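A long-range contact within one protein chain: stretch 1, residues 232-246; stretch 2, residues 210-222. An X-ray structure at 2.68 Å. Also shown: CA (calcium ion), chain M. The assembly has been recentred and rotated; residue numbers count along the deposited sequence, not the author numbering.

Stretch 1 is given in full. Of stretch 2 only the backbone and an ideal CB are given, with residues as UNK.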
ATOM      1  N   PHE C 232     -38.167   2.715 -23.682  1.00 82.11           N
ATOM      2  CA  PHE C 232     -38.459   3.130 -22.319  1.00 73.89           C
ATOM      3  C   PHE C 232     -39.719   2.396 -21.862  1.00 80.67           C
ATOM      4  O   PHE C 232     -40.693   2.305 -22.613  1.00 83.42           O
ATOM      5  CB  PHE C 232     -38.713   4.640 -22.250  1.00 69.20           C
ATOM      6  CG  PHE C 232     -37.462   5.486 -22.194  1.00 73.25           C
ATOM      7  CD1 PHE C 232     -36.775   5.665 -20.997  1.00 67.45           C
ATOM      8  CD2 PHE C 232     -36.992   6.137 -23.330  1.00 82.59           C
ATOM      9  CE1 PHE C 232     -35.629   6.461 -20.936  1.00 67.81           C
ATOM     10  CE2 PHE C 232     -35.847   6.936 -23.273  1.00 85.17           C
ATOM     11  CZ  PHE C 232     -35.169   7.094 -22.072  1.00 76.77           C
ATOM     12  N   LYS C 233     -39.716   1.873 -20.640  1.00 71.21           N
ATOM     13  CA  LYS C 233     -40.922   1.238 -20.122  1.00 69.60           C
ATOM     14  C   LYS C 233     -41.428   1.909 -18.849  1.00 76.79           C
ATOM     15  O   LYS C 233     -40.714   2.677 -18.211  1.00 84.31           O
ATOM     16  CB  LYS C 233     -40.699  -0.256 -19.900  1.00 66.10           C
ATOM     17  CG  LYS C 233     -39.994  -0.932 -21.060  1.00 72.42           C
ATOM     18  CD  LYS C 233     -40.345  -2.405 -21.138  1.00 78.41           C
ATOM     19  CE  LYS C 233     -39.674  -3.065 -22.329  1.00 81.97           C
ATOM     20  NZ  LYS C 233     -39.958  -4.527 -22.356  1.00 89.21           N
ATOM     21  N   GLU C 234     -42.675   1.635 -18.496  1.00 79.40           N
ATOM     22  CA  GLU C 234     -43.228   2.143 -17.249  1.00 76.91           C
ATOM     23  C   GLU C 234     -43.842   1.002 -16.461  1.00 79.50           C
ATOM     24  O   GLU C 234     -44.733   0.314 -16.955  1.00 93.60           O
ATOM     25  CB  GLU C 234     -44.282   3.210 -17.504  1.00 68.53           C
ATOM     26  CG  GLU C 234     -45.001   3.642 -16.241  1.00 80.32           C
ATOM     27  CD  GLU C 234     -44.242   4.720 -15.472  1.00 94.15           C
ATOM     28  OE1 GLU C 234     -43.235   5.240 -16.003  1.00 97.51           O
ATOM     29  OE2 GLU C 234     -44.659   5.056 -14.342  1.00 91.48           O
ATOM     30  N   PRO C 235     -43.367   0.800 -15.229  1.00 77.46           N
ATOM     31  CA  PRO C 235     -43.851  -0.296 -14.385  1.00 81.76           C
ATOM     32  C   PRO C 235     -45.351  -0.201 -14.137  1.00 84.59           C
ATOM     33  O   PRO C 235     -45.896   0.878 -13.869  1.00 83.77           O
ATOM     34  CB  PRO C 235     -43.059  -0.122 -13.079  1.00 73.91           C
ATOM     35  CG  PRO C 235     -42.591   1.296 -13.088  1.00 70.82           C
ATOM     36  CD  PRO C 235     -42.385   1.647 -14.534  1.00 73.49           C
ATOM     37  N   CYS C 236     -46.007  -1.348 -14.251  1.00 88.40           N
ATOM     38  CA  CYS C 236     -47.449  -1.434 -14.121  1.00 87.07           C
ATOM     39  C   CYS C 236     -47.820  -1.819 -12.687  1.00 81.72           C
ATOM     40  O   CYS C 236     -48.909  -2.329 -12.424  1.00 87.98           O
ATOM     41  CB  CYS C 236     -47.999  -2.444 -15.139  1.00 76.61           C
ATOM     42  SG  CYS C 236     -47.653  -2.015 -16.876  1.00110.38           S
ATOM     43  N   LEU C 237     -46.908  -1.549 -11.758  1.00 71.98           N
ATOM     44  CA  LEU C 237     -47.085  -1.974 -10.371  1.00 65.44           C
ATOM     45  C   LEU C 237     -47.364  -0.829  -9.391  1.00 73.79           C
ATOM     46  O   LEU C 237     -46.620   0.154  -9.310  1.00 82.02           O
ATOM     47  CB  LEU C 237     -45.870  -2.784  -9.915  1.00 71.97           C
ATOM     48  CG  LEU C 237     -46.000  -4.310  -9.951  1.00 76.26           C
ATOM     49  CD1 LEU C 237     -46.844  -4.773 -11.120  1.00 78.77           C
ATOM     50  CD2 LEU C 237     -44.629  -4.946 -10.025  1.00 72.19           C
ATOM     51  N   GLY C 238     -48.447  -0.986  -8.639  1.00 82.35           N
ATOM     52  CA  GLY C 238     -48.889   0.010  -7.688  1.00 75.20           C
ATOM     53  C   GLY C 238     -48.025   0.093  -6.445  1.00 77.38           C
ATOM     54  O   GLY C 238     -48.317   0.896  -5.557  1.00 68.94           O
ATOM     55  N   PHE C 239     -46.978  -0.736  -6.376  1.00 79.66           N
ATOM     56  CA  PHE C 239     -45.951  -0.646  -5.319  1.00 77.17           C
ATOM     57  C   PHE C 239     -44.933   0.450  -5.680  1.00 69.21           C
ATOM     58  O   PHE C 239     -43.975   0.219  -6.427  1.00 61.94           O
ATOM     59  CB  PHE C 239     -45.246  -1.990  -5.149  1.00 72.30           C
ATOM     60  CG  PHE C 239     -44.351  -2.074  -3.934  1.00 68.74           C
ATOM     61  CD1 PHE C 239     -44.897  -2.148  -2.661  1.00 57.83           C
ATOM     62  CD2 PHE C 239     -42.960  -2.129  -4.068  1.00 64.48           C
ATOM     63  CE1 PHE C 239     -44.082  -2.253  -1.534  1.00 60.61           C
ATOM     64  CE2 PHE C 239     -42.139  -2.227  -2.943  1.00 61.16           C
ATOM     65  CZ  PHE C 239     -42.698  -2.287  -1.675  1.00 61.69           C
ATOM     66  N   LEU C 240     -45.151   1.638  -5.135  1.00 58.48           N
ATOM     67  CA  LEU C 240     -44.479   2.835  -5.616  1.00 59.98           C
ATOM     68  C   LEU C 240     -43.018   2.923  -5.207  1.00 58.51           C
ATOM     69  O   LEU C 240     -42.700   3.002  -4.014  1.00 62.81           O
ATOM     70  CB  LEU C 240     -45.236   4.076  -5.139  1.00 63.41           C
ATOM     71  CG  LEU C 240     -46.676   4.156  -5.638  1.00 69.72           C
ATOM     72  CD1 LEU C 240     -47.291   5.503  -5.292  1.00 68.99           C
ATOM     73  CD2 LEU C 240     -46.726   3.900  -7.137  1.00 73.95           C
ATOM     74  N   GLY C 241     -42.145   2.961  -6.212  1.00 54.65           N
ATOM     75  CA  GLY C 241     -40.710   2.930  -6.005  1.00 52.09           C
ATOM     76  C   GLY C 241     -40.022   4.199  -5.520  1.00 61.33           C
ATOM     77  O   GLY C 241     -39.026   4.118  -4.776  1.00 55.10           O
ATOM     78  N   ASP C 242     -40.513   5.370  -5.930  1.00 52.84           N
ATOM     79  CA  ASP C 242     -39.812   6.610  -5.588  1.00 51.65           C
ATOM     80  C   ASP C 242     -40.052   7.064  -4.153  1.00 54.87           C
ATOM     81  O   ASP C 242     -40.936   6.557  -3.442  1.00 56.06           O
ATOM     82  CB  ASP C 242     -40.172   7.756  -6.549  1.00 58.16           C
ATOM     83  CG  ASP C 242     -38.981   8.617  -6.894  1.00 70.54           C
ATOM     84  OD1 ASP C 242     -38.146   8.821  -5.977  1.00 71.43           O
ATOM     85  OD2 ASP C 242     -38.875   9.048  -8.076  1.00 80.85           O
ATOM     86  N   THR C 243     -39.237   8.025  -3.743  1.00 50.57           N
ATOM     87  CA  THR C 243     -39.425   8.752  -2.502  1.00 48.67           C
ATOM     88  C   THR C 243     -39.035  10.189  -2.826  1.00 60.60           C
ATOM     89  O   THR C 243     -37.878  10.450  -3.166  1.00 64.26           O
ATOM     90  CB  THR C 243     -38.517   8.213  -1.376  1.00 51.85           C
ATOM     91  OG1 THR C 243     -38.902   6.871  -1.037  1.00 58.62           O
ATOM     92  CG2 THR C 243     -38.615   9.107  -0.129  1.00 48.27           C
ATOM     93  N   PRO C 244     -39.979  11.139  -2.686  1.00 67.54           N
ATOM     94  CA  PRO C 244     -41.314  10.988  -2.092  1.00 66.93           C
ATOM     95  C   PRO C 244     -42.324  10.238  -2.944  1.00 58.84           C
ATOM     96  O   PRO C 244     -42.038   9.894  -4.107  1.00 54.34           O
ATOM     97  CB  PRO C 244     -41.787  12.428  -1.945  1.00 41.17           C
ATOM     98  CG  PRO C 244     -41.091  13.161  -3.018  1.00 51.50           C
ATOM     99  CD  PRO C 244     -39.742  12.522  -3.145  1.00 65.23           C
ATOM    100  N   ARG C 245     -43.500  10.017  -2.346  1.00 54.47           N
ATOM    101  CA  ARG C 245     -44.579   9.246  -2.953  1.00 52.38           C
ATOM    102  C   ARG C 245     -45.817   9.274  -2.054  1.00 61.61           C
ATOM    103  O   ARG C 245     -45.734   9.603  -0.870  1.00 67.50           O
ATOM    104  CB  ARG C 245     -44.126   7.793  -3.193  1.00 49.90           C
ATOM    105  CG  ARG C 245     -43.875   6.987  -1.917  1.00 49.68           C
ATOM    106  CD  ARG C 245     -43.643   5.511  -2.233  1.00 61.68           C
ATOM    107  NE  ARG C 245     -43.672   4.679  -1.027  1.00 63.48           N
ATOM    108  CZ  ARG C 245     -42.610   4.406  -0.283  1.00 64.16           C
ATOM    109  NH1 ARG C 245     -41.418   4.885  -0.621  1.00 70.55           N
ATOM    110  NH2 ARG C 245     -42.738   3.656   0.796  1.00 68.93           N
ATOM    111  N   GLY C 246     -46.966   8.921  -2.612  1.00 62.29           N
ATOM    112  CA  GLY C 246     -48.158   8.790  -1.801  1.00 62.52           C
ATOM    113  C   GLY C 246     -48.476   7.339  -1.468  1.00 74.96           C
ATOM    114  O   GLY C 246     -47.572   6.496  -1.435  1.00 72.64           O
ATOM    115  N   UNK C 210     -34.465   4.706 -13.777  1.00 52.71           N
ATOM    116  CA  UNK C 210     -34.235   6.119 -13.548  1.00 60.67           C
ATOM    117  C   UNK C 210     -35.081   6.673 -12.412  1.00 61.32           C
ATOM    118  O   UNK C 210     -35.857   5.943 -11.781  1.00 63.26           O
ATOM    119  CB  UNK C 210     -34.514   6.904 -14.831  1.00 60.67           C
ATOM    120  N   UNK C 211     -34.917   7.970 -12.161  1.00 54.88           N
ATOM    121  CA  UNK C 211     -35.694   8.696 -11.162  1.00 51.39           C
ATOM    122  C   UNK C 211     -36.433   9.863 -11.832  1.00 60.52           C
ATOM    123  O   UNK C 211     -35.803  10.715 -12.478  1.00 52.34           O
ATOM    124  CB  UNK C 211     -34.789   9.202 -10.037  1.00 51.39           C
ATOM    125  N   UNK C 212     -37.760   9.900 -11.698  1.00 58.94           N
ATOM    126  CA  UNK C 212     -38.510  11.035 -12.229  1.00 57.61           C
ATOM    127  C   UNK C 212     -38.807  12.074 -11.144  1.00 61.75           C
ATOM    128  O   UNK C 212     -39.711  11.873 -10.296  1.00 52.21           O
ATOM    129  CB  UNK C 212     -39.817  10.551 -12.861  1.00 57.61           C
ATOM    130  N   UNK C 213     -38.064  13.184 -11.188  1.00 56.42           N
ATOM    131  CA  UNK C 213     -38.253  14.274 -10.229  1.00 53.56           C
ATOM    132  C   UNK C 213     -39.345  15.286 -10.617  1.00 56.13           C
ATOM    133  O   UNK C 213     -39.537  16.321  -9.961  1.00 54.68           O
ATOM    134  CB  UNK C 213     -36.927  15.016 -10.053  1.00 53.56           C
ATOM    135  N   UNK C 214     -40.076  14.960 -11.672  1.00 57.92           N
ATOM    136  CA  UNK C 214     -41.056  15.871 -12.236  1.00 64.45           C
ATOM    137  C   UNK C 214     -42.499  15.465 -11.951  1.00 66.73           C
ATOM    138  O   UNK C 214     -43.201  16.163 -11.218  1.00 61.45           O
ATOM    139  CB  UNK C 214     -40.845  15.974 -13.748  1.00 64.45           C
ATOM    140  N   UNK C 215     -42.926  14.338 -12.523  1.00 69.79           N
ATOM    141  CA  UNK C 215     -44.345  13.991 -12.613  1.00 62.90           C
ATOM    142  C   UNK C 215     -44.667  12.500 -12.432  1.00 61.79           C
ATOM    143  O   UNK C 215     -45.676  12.023 -12.949  1.00 76.94           O
ATOM    144  CB  UNK C 215     -44.879  14.448 -13.972  1.00 62.90           C
ATOM    145  N   UNK C 216     -43.816  11.763 -11.726  1.00 51.52           N
ATOM    146  CA  UNK C 216     -44.043  10.327 -11.517  1.00 63.13           C
ATOM    147  C   UNK C 216     -43.463   9.834 -10.205  1.00 62.38           C
ATOM    148  O   UNK C 216     -42.277   9.994  -9.974  1.00 71.66           O
ATOM    149  CB  UNK C 216     -43.441   9.524 -12.672  1.00 63.13           C
ATOM    150  N   UNK C 217     -44.296   9.201  -9.379  1.00 64.66           N
ATOM    151  CA  UNK C 217     -43.864   8.583  -8.118  1.00 49.15           C
ATOM    152  C   UNK C 217     -43.469   7.118  -8.287  1.00 58.36           C
ATOM    153  O   UNK C 217     -42.981   6.490  -7.338  1.00 63.99           O
ATOM    154  CB  UNK C 217     -44.978   8.692  -7.075  1.00 49.15           C
ATOM    155  N   UNK C 218     -43.731   6.566  -9.470  1.00 61.21           N
ATOM    156  CA  UNK C 218     -43.105   5.312  -9.890  1.00 67.57           C
ATOM    157  C   UNK C 218     -41.763   5.647 -10.531  1.00 59.85           C
ATOM    158  O   UNK C 218     -41.398   6.820 -10.650  1.00 69.14           O
ATOM    159  CB  UNK C 218     -44.000   4.535 -10.858  1.00 67.57           C
ATOM    160  N   UNK C 219     -41.022   4.633 -10.953  1.00 62.28           N
ATOM    161  CA  UNK C 219     -39.719   4.899 -11.563  1.00 59.00           C
ATOM    162  C   UNK C 219     -39.706   4.568 -13.055  1.00 69.61           C
ATOM    163  O   UNK C 219     -40.227   3.534 -13.463  1.00 74.10           O
ATOM    164  CB  UNK C 219     -38.631   4.097 -10.846  1.00 59.00           C
ATOM    165  N   UNK C 220     -39.118   5.456 -13.878  1.00 76.36           N
ATOM    166  CA  UNK C 220     -39.008   5.156 -15.314  1.00 57.30           C
ATOM    167  C   UNK C 220     -37.960   4.073 -15.580  1.00 56.89           C
ATOM    168  O   UNK C 220     -37.012   3.922 -14.791  1.00 58.08           O
ATOM    169  CB  UNK C 220     -38.655   6.423 -16.095  1.00 57.30           C
ATOM    170  N   UNK C 221     -38.131   3.341 -16.681  1.00 55.71           N
ATOM    171  CA  UNK C 221     -37.262   2.214 -17.016  1.00 59.76           C
ATOM    172  C   UNK C 221     -36.739   2.263 -18.458  1.00 66.78           C
ATOM    173  O   UNK C 221     -37.449   2.674 -19.370  1.00 72.93           O
ATOM    174  CB  UNK C 221     -38.017   0.902 -16.792  1.00 59.76           C
ATOM    175  N   UNK C 222     -35.501   1.818 -18.653  1.00 58.26           N
ATOM    176  CA  UNK C 222     -34.871   1.803 -19.963  1.00 62.84           C
ATOM    177  C   UNK C 222     -34.226   0.441 -20.213  1.00 75.65           C
ATOM    178  O   UNK C 222     -33.724  -0.204 -19.283  1.00 75.33           O
ATOM    179  CB  UNK C 222     -33.833   2.922 -20.077  1.00 62.84           C
TER
HETATM  180 CA    CA M 608     -40.986  11.343  -7.804  1.00 73.00          CA

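Position 210 lies in a strand, beyond reach of stretch 1. It is Gly210.

At position 211 the CB points sideways, 4.5 Å from Asp242 OD2. A small polar or mixed side chain would suit. Thr211 CG2 lies 3.5 Å from Asp242 OD2.

Position 212 also points sideways. Its carbonyl O lies 2.9 Å from the calcium ion CA, whatever the residue. An acceptor side chain such as Asn, Asp or Ser could serve the N atoms of 214 and 215. Asn212 does so: its OD1 accepts from both.

Positions 213, 214 and 215 have nothing of stretch 1 within 5.5 Å of the ideal CB. Many residues would fit. They are Leu213, Trp214 and Asn215.

Position 216 points sideways, its CB 4.9 Å from Glu234 OE2. Its carbonyl O is 2.9 Å from the calcium ion CA. A donor or a basic group would be the simple expectation; an acid would need compensation. The residue is Asp216. Asp216 OD2 lies 2.7 Å from Glu234 OE2, close enough that one acid probably holds a proton.

At position 217 the carbonyl O accepts a hydrogen bond from Asp242 N at 3.1 Å. The CB is 4.1 Å from Arg245 CB and 4.3 Å from Leu240 CD1. A small apolar side chain suits. Ala217 meets both neighbours with its CB.

Position 218 has its CB 3.6 Å from Glu234 OE2 and 4.2 Å from Pro235 CG. Leu240 offers an apolar flank, and the carbonyl of Pro235 lies further on. A long chain with a donor at its tip, lysine or arginine, would suit. Lys218 extends with chi2 to chi4 all t, and Lys218 NZ donates to Pro235 O at 3.0 Å. Lys218 CG packs 3.6 Å from Leu240 CD2.

At position 219 the CB points away, yet Gly241 O and the acid of Asp242 could be reached by a long basic chain. Arg219 turns its end back. Arg219 NE makes a weak hydrogen bond to Gly241 O at 3.3 Å. Arg219 NH2 forms a salt bridge with Asp242 OD1 at 3.6 Å; the oxygen lies over the guanidinium face, so charge alone acts.

Position 220 points away and has phi -73°, which suits proline among others. It is Pro220.

Position 221 pairs with Lys233 in an antiparallel bridge, their side chains sharing a face. Its N donates to Lys233 O at 3.1 Å, which excludes proline, and its O accepts from Lys233 N at 2.7 Å. Most strand formers would fit. Phe221 CB lies 4.3 Å from Lys233 CB, while the ring leads away from stretch 1.

Position 222 has its CB 4.1 Å from Phe232 CE1. An apolar side chain suits. Leu222 CG sits over the Phe232 ring, 3.5 Å from Phe232 CE1.

Stretch 2, residues 210-222: GTNLWNDAKRPFL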
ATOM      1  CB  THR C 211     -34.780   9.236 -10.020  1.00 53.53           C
ATOM      2  OG1 THR C 211     -34.064   8.147  -9.421  1.00 69.23           O
ATOM      3  CG2 THR C 211     -35.600   9.952  -8.945  1.00 54.47           C
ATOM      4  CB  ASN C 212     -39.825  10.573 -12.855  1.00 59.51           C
ATOM      5  CG  ASN C 212     -40.438  11.616 -13.764  1.00 64.95           C
ATOM      6  OD1 ASN C 212     -40.347  12.821 -13.519  1.00 64.57           O
ATOM      7  ND2 ASN C 212     -41.082  11.150 -14.825  1.00 72.82           N
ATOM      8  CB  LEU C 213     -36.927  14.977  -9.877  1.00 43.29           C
ATOM      9  CG  LEU C 213     -35.928  14.073  -9.145  1.00 50.05           C
ATOM     10  CD1 LEU C 213     -35.029  13.343 -10.142  1.00 56.35           C
ATOM     11  CD2 LEU C 213     -35.110  14.861  -8.141  1.00 42.20           C
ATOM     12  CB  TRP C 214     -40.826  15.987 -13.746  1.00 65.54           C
ATOM     13  CG  TRP C 214     -41.835  16.809 -14.489  1.00 65.41           C
ATOM     14  CD1 TRP C 214     -42.700  17.736 -13.972  1.00 62.16           C
ATOM     15  CD2 TRP C 214     -42.074  16.777 -15.901  1.00 67.50           C
ATOM     16  NE1 TRP C 214     -43.463  18.280 -14.980  1.00 66.07           N
ATOM     17  CE2 TRP C 214     -43.102  17.708 -16.173  1.00 69.94           C
ATOM     18  CE3 TRP C 214     -41.517  16.050 -16.961  1.00 48.24           C
ATOM     19  CZ2 TRP C 214     -43.585  17.933 -17.463  1.00 50.14           C
ATOM     20  CZ3 TRP C 214     -41.999  16.273 -18.241  1.00 55.10           C
ATOM     21  CH2 TRP C 214     -43.025  17.207 -18.480  1.00 65.31           C
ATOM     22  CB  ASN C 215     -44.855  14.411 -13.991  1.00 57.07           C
ATOM     23  CG  ASN C 215     -44.014  13.835 -15.111  1.00 68.37           C
ATOM     24  OD1 ASN C 215     -43.032  13.136 -14.869  1.00 70.61           O
ATOM     25  ND2 ASN C 215     -44.401  14.110 -16.341  1.00 67.44           N
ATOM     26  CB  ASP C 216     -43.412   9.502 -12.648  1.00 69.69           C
ATOM     27  CG  ASP C 216     -43.886   8.052 -12.644  1.00 77.88           C
ATOM     28  OD1 ASP C 216     -44.802   7.725 -11.844  1.00 78.29           O
ATOM     29  OD2 ASP C 216     -43.366   7.250 -13.455  1.00 78.33           O
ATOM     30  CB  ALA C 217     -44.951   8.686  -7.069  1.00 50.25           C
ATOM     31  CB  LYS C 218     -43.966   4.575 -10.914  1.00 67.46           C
ATOM     32  CG  LYS C 218     -45.304   4.057 -10.426  1.00 70.50           C
ATOM     33  CD  LYS C 218     -45.999   3.384 -11.602  1.00 77.24           C
ATOM     34  CE  LYS C 218     -47.486   3.177 -11.413  1.00 83.62           C
ATOM     35  NZ  LYS C 218     -48.078   2.589 -12.652  1.00 88.28           N
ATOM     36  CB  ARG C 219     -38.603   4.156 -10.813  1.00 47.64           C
ATOM     37  CG  ARG C 219     -38.484   4.526  -9.326  1.00 42.61           C
ATOM     38  CD  ARG C 219     -37.333   3.789  -8.653  1.00 49.13           C
ATOM     39  NE  ARG C 219     -36.991   4.356  -7.349  1.00 53.56           N
ATOM     40  CZ  ARG C 219     -36.326   5.497  -7.177  1.00 53.67           C
ATOM     41  NH1 ARG C 219     -35.920   6.207  -8.222  1.00 47.95           N
ATOM     42  NH2 ARG C 219     -36.067   5.936  -5.954  1.00 66.73           N
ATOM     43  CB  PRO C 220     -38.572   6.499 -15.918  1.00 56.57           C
ATOM     44  CG  PRO C 220     -37.873   7.220 -14.788  1.00 63.45           C
ATOM     45  CD  PRO C 220     -38.617   6.806 -13.545  1.00 75.20           C
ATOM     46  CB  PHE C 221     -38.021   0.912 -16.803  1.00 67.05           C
ATOM     47  CG  PHE C 221     -37.136  -0.271 -16.573  1.00 72.19           C
ATOM     48  CD1 PHE C 221     -36.607  -0.513 -15.315  1.00 81.44           C
ATOM     49  CD2 PHE C 221     -36.838  -1.152 -17.603  1.00 79.31           C
ATOM     50  CE1 PHE C 221     -35.789  -1.609 -15.081  1.00 84.11           C
ATOM     51  CE2 PHE C 221     -36.017  -2.255 -17.380  1.00 85.27           C
ATOM     52  CZ  PHE C 221     -35.492  -2.481 -16.115  1.00 85.46           C
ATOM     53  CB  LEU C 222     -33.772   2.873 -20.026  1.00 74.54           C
ATOM     54  CG  LEU C 222     -33.529   3.728 -21.275  1.00 76.88           C
ATOM     55  CD1 LEU C 222     -32.080   4.199 -21.310  1.00 74.59           C
ATOM     56  CD2 LEU C 222     -33.903   3.028 -22.568  1.00 73.71           C
TER
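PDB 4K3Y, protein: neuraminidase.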